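Long-range contact in isoflavone reductase (Medicago sativa, PDB 2GAS), which reduces achiral isoflavones to chiral isoflavanones with NADPH on the pathway to the alfalfa phytoalexin medicarpin: residues T29-K35 against V57-D63. Residues are numbered along the deposited sequence; the frame is centred on the assembly and turned at random.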
loop_
_atom_site.group_PDB
_atom_site.type_symbol
_atom_site.label_atom_id
_atom_site.label_comp_id
_atom_site.label_asym_id
_atom_site.label_seq_id
_atom_site.Cartn_x
_atom_site.Cartn_y
_atom_site.Cartn_z
ATOM N N THR A 29 -17.653 1.694 10.891
ATOM C CA THR A 29 -16.810 2.259 9.847
ATOM C C THR A 29 -17.260 3.621 9.348
ATOM O O THR A 29 -18.434 3.819 9.042
ATOM C CB THR A 29 -16.735 1.253 8.680
ATOM O OG1 THR A 29 -16.364 -0.030 9.202
ATOM C CG2 THR A 29 -15.708 1.680 7.652
ATOM N N TYR A 30 -16.310 4.551 9.273
ATOM C CA TYR A 30 -16.567 5.919 8.833
ATOM C C TYR A 30 -15.678 6.273 7.645
ATOM O O TYR A 30 -14.539 5.818 7.564
ATOM C CB TYR A 30 -16.274 6.898 9.977
ATOM C CG TYR A 30 -17.088 6.678 11.233
ATOM C CD1 TYR A 30 -16.906 5.542 12.023
ATOM C CD2 TYR A 30 -18.042 7.610 11.632
ATOM C CE1 TYR A 30 -17.661 5.340 13.183
ATOM C CE2 TYR A 30 -18.802 7.418 12.783
ATOM C CZ TYR A 30 -18.608 6.284 13.552
ATOM O OH TYR A 30 -19.375 6.091 14.679
ATOM N N ALA A 31 -16.200 7.077 6.725
ATOM C CA ALA A 31 -15.429 7.499 5.558
ATOM C C ALA A 31 -15.534 9.014 5.409
ATOM O O ALA A 31 -16.631 9.567 5.451
ATOM C CB ALA A 31 -15.951 6.809 4.297
ATOM N N LEU A 32 -14.395 9.683 5.255
ATOM C CA LEU A 32 -14.398 11.134 5.086
ATOM C C LEU A 32 -14.631 11.444 3.617
ATOM O O LEU A 32 -13.850 11.036 2.752
ATOM C CB LEU A 32 -13.065 11.739 5.524
ATOM C CG LEU A 32 -13.043 13.269 5.618
ATOM C CD1 LEU A 32 -13.845 13.721 6.839
ATOM C CD2 LEU A 32 -11.607 13.747 5.731
ATOM N N VAL A 33 -15.715 12.157 3.339
ATOM C CA VAL A 33 -16.058 12.510 1.970
ATOM C C VAL A 33 -16.561 13.941 1.877
ATOM O O VAL A 33 -17.220 14.442 2.791
ATOM C CB VAL A 33 -17.154 11.576 1.409
ATOM C CG1 VAL A 33 -16.607 10.164 1.240
ATOM C CG2 VAL A 33 -18.348 11.566 2.340
ATOM N N ARG A 34 -16.245 14.589 0.762
ATOM C CA ARG A 34 -16.671 15.956 0.518
ATOM C C ARG A 34 -18.007 15.920 -0.221
ATOM O O ARG A 34 -18.145 15.239 -1.237
ATOM C CB ARG A 34 -15.624 16.686 -0.331
ATOM C CG ARG A 34 -14.236 16.697 0.286
ATOM C CD ARG A 34 -13.265 17.569 -0.497
ATOM N NE ARG A 34 -12.907 17.009 -1.796
ATOM C CZ ARG A 34 -12.041 17.574 -2.630
ATOM N NH1 ARG A 34 -11.763 17.005 -3.795
ATOM N NH2 ARG A 34 -11.450 18.714 -2.298
ATOM N N LYS A 35 -18.996 16.635 0.303
ATOM C CA LYS A 35 -20.303 16.678 -0.336
ATOM C C LYS A 35 -20.338 17.839 -1.311
ATOM O O LYS A 35 -21.306 18.599 -1.363
ATOM C CB LYS A 35 -21.413 16.830 0.709
ATOM C CG LYS A 35 -21.868 15.511 1.312
ATOM C CD LYS A 35 -22.492 14.620 0.246
ATOM C CE LYS A 35 -22.938 13.288 0.823
ATOM N NZ LYS A 35 -21.791 12.531 1.380
ATOM N N VAL A 57 -21.720 2.087 6.299
ATOM C CA VAL A 57 -20.597 3.001 6.485
ATOM C C VAL A 57 -21.188 4.375 6.761
ATOM O O VAL A 57 -22.135 4.794 6.093
ATOM C CB VAL A 57 -19.708 3.094 5.221
ATOM C CG1 VAL A 57 -18.630 4.157 5.414
ATOM C CG2 VAL A 57 -19.058 1.750 4.942
ATOM N N ILE A 58 -20.636 5.061 7.757
ATOM C CA ILE A 58 -21.085 6.398 8.129
ATOM C C ILE A 58 -20.221 7.428 7.405
ATOM O O ILE A 58 -18.997 7.417 7.524
ATOM C CB ILE A 58 -20.961 6.634 9.659
ATOM C CG1 ILE A 58 -21.969 5.761 10.415
ATOM C CG2 ILE A 58 -21.200 8.095 9.985
ATOM C CD1 ILE A 58 -21.711 4.284 10.316
ATOM N N LEU A 59 -20.858 8.313 6.648
ATOM C CA LEU A 59 -20.121 9.334 5.917
ATOM C C LEU A 59 -19.970 10.596 6.744
ATOM O O LEU A 59 -20.964 11.180 7.178
ATOM C CB LEU A 59 -20.843 9.693 4.617
ATOM C CG LEU A 59 -21.150 8.551 3.656
ATOM C CD1 LEU A 59 -21.825 9.119 2.418
ATOM C CD2 LEU A 59 -19.860 7.822 3.290
ATOM N N LEU A 60 -18.728 11.011 6.962
ATOM C CA LEU A 60 -18.452 12.231 7.707
ATOM C C LEU A 60 -18.029 13.267 6.672
ATOM O O LEU A 60 -17.138 13.017 5.858
ATOM C CB LEU A 60 -17.337 11.999 8.731
ATOM C CG LEU A 60 -17.664 11.017 9.863
ATOM C CD1 LEU A 60 -16.495 10.950 10.834
ATOM C CD2 LEU A 60 -18.925 11.462 10.592
ATOM N N GLU A 61 -18.679 14.426 6.692
ATOM C CA GLU A 61 -18.380 15.472 5.725
ATOM C C GLU A 61 -17.138 16.266 6.101
ATOM O O GLU A 61 -17.029 16.777 7.216
ATOM C CB GLU A 61 -19.576 16.418 5.586
ATOM C CG GLU A 61 -19.521 17.297 4.345
ATOM C CD GLU A 61 -20.723 18.214 4.221
ATOM O OE1 GLU A 61 -21.864 17.733 4.390
ATOM O OE2 GLU A 61 -20.525 19.415 3.941
ATOM N N GLY A 62 -16.200 16.369 5.167
ATOM C CA GLY A 62 -14.987 17.109 5.445
ATOM C C GLY A 62 -13.940 17.001 4.358
ATOM O O GLY A 62 -14.042 16.168 3.455
ATOM N N ASP A 63 -12.930 17.854 4.453
ATOM C CA ASP A 63 -11.839 17.878 3.492
ATOM C C ASP A 63 -10.515 18.039 4.227
ATOM O O ASP A 63 -10.384 18.878 5.117
ATOM C CB ASP A 63 -12.033 19.033 2.504
ATOM C CG ASP A 63 -10.830 19.236 1.600
ATOM O OD1 ASP A 63 -10.364 18.248 0.992
ATOM O OD2 ASP A 63 -10.353 20.386 1.496
#
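With CG of Tyr-30 anti to its carbonyl carbon (chi1 -59°) and CG2 of Ile-58 anti to the backbone N, ring and branch lie side by side, and Tyr-30 CD2 meets Ile-58 CG2 at 3.6 Å. Leu-60 CD1 reaches the same ring carbon at 3.8 Å; both methyls approach the ring obliquely, on its CD2 side, where aromatic carbons suit aliphatic neighbours. On the other face of the sheet, the small CB of Ala-31 has Val-57 CG1 and Leu-59 CD2 together on one side, its size leaving room for both and for Pro-10, which probably lines the NADP(+) site, while beta-branched Val-33 sets CG2 3.9 Å from Leu-59 CB. Helix 42-54 covers Val-33 and Leu-59 there, completing a beta-alpha-beta crossover of the NADP-binding Rossmann fold, in which strand 58-61 edges the parallel sheet beside 29-33. Five backbone bonds join the two segments, from Ile-58 N to Thr-29 O (2.8 Å, nearly straight at 174°) to the longer Gly-62 N to Val-33 O (3.2 Å), just past strand 58-61, whose donor stands above the carbonyl plane. Gly-62, with no side chain, lets Leu-32 CD1 pack 3.8 Å from its CA. Past the strand ends, Arg-34, which probably binds NADP(+), runs alongside Asp-63, the guanidinium and carboxylate planes 28° apart. Its NH2 makes a long salt bridge of 3.5 Å to Asp-63 OD1. Were Arg-34 cut back to an alanine, the Asp-63 carboxylate would probably lose this countercharge, and the carbonyl of Gly-62, whose O lies 3.2 Å from Arg-34 CG, the chain that covers it.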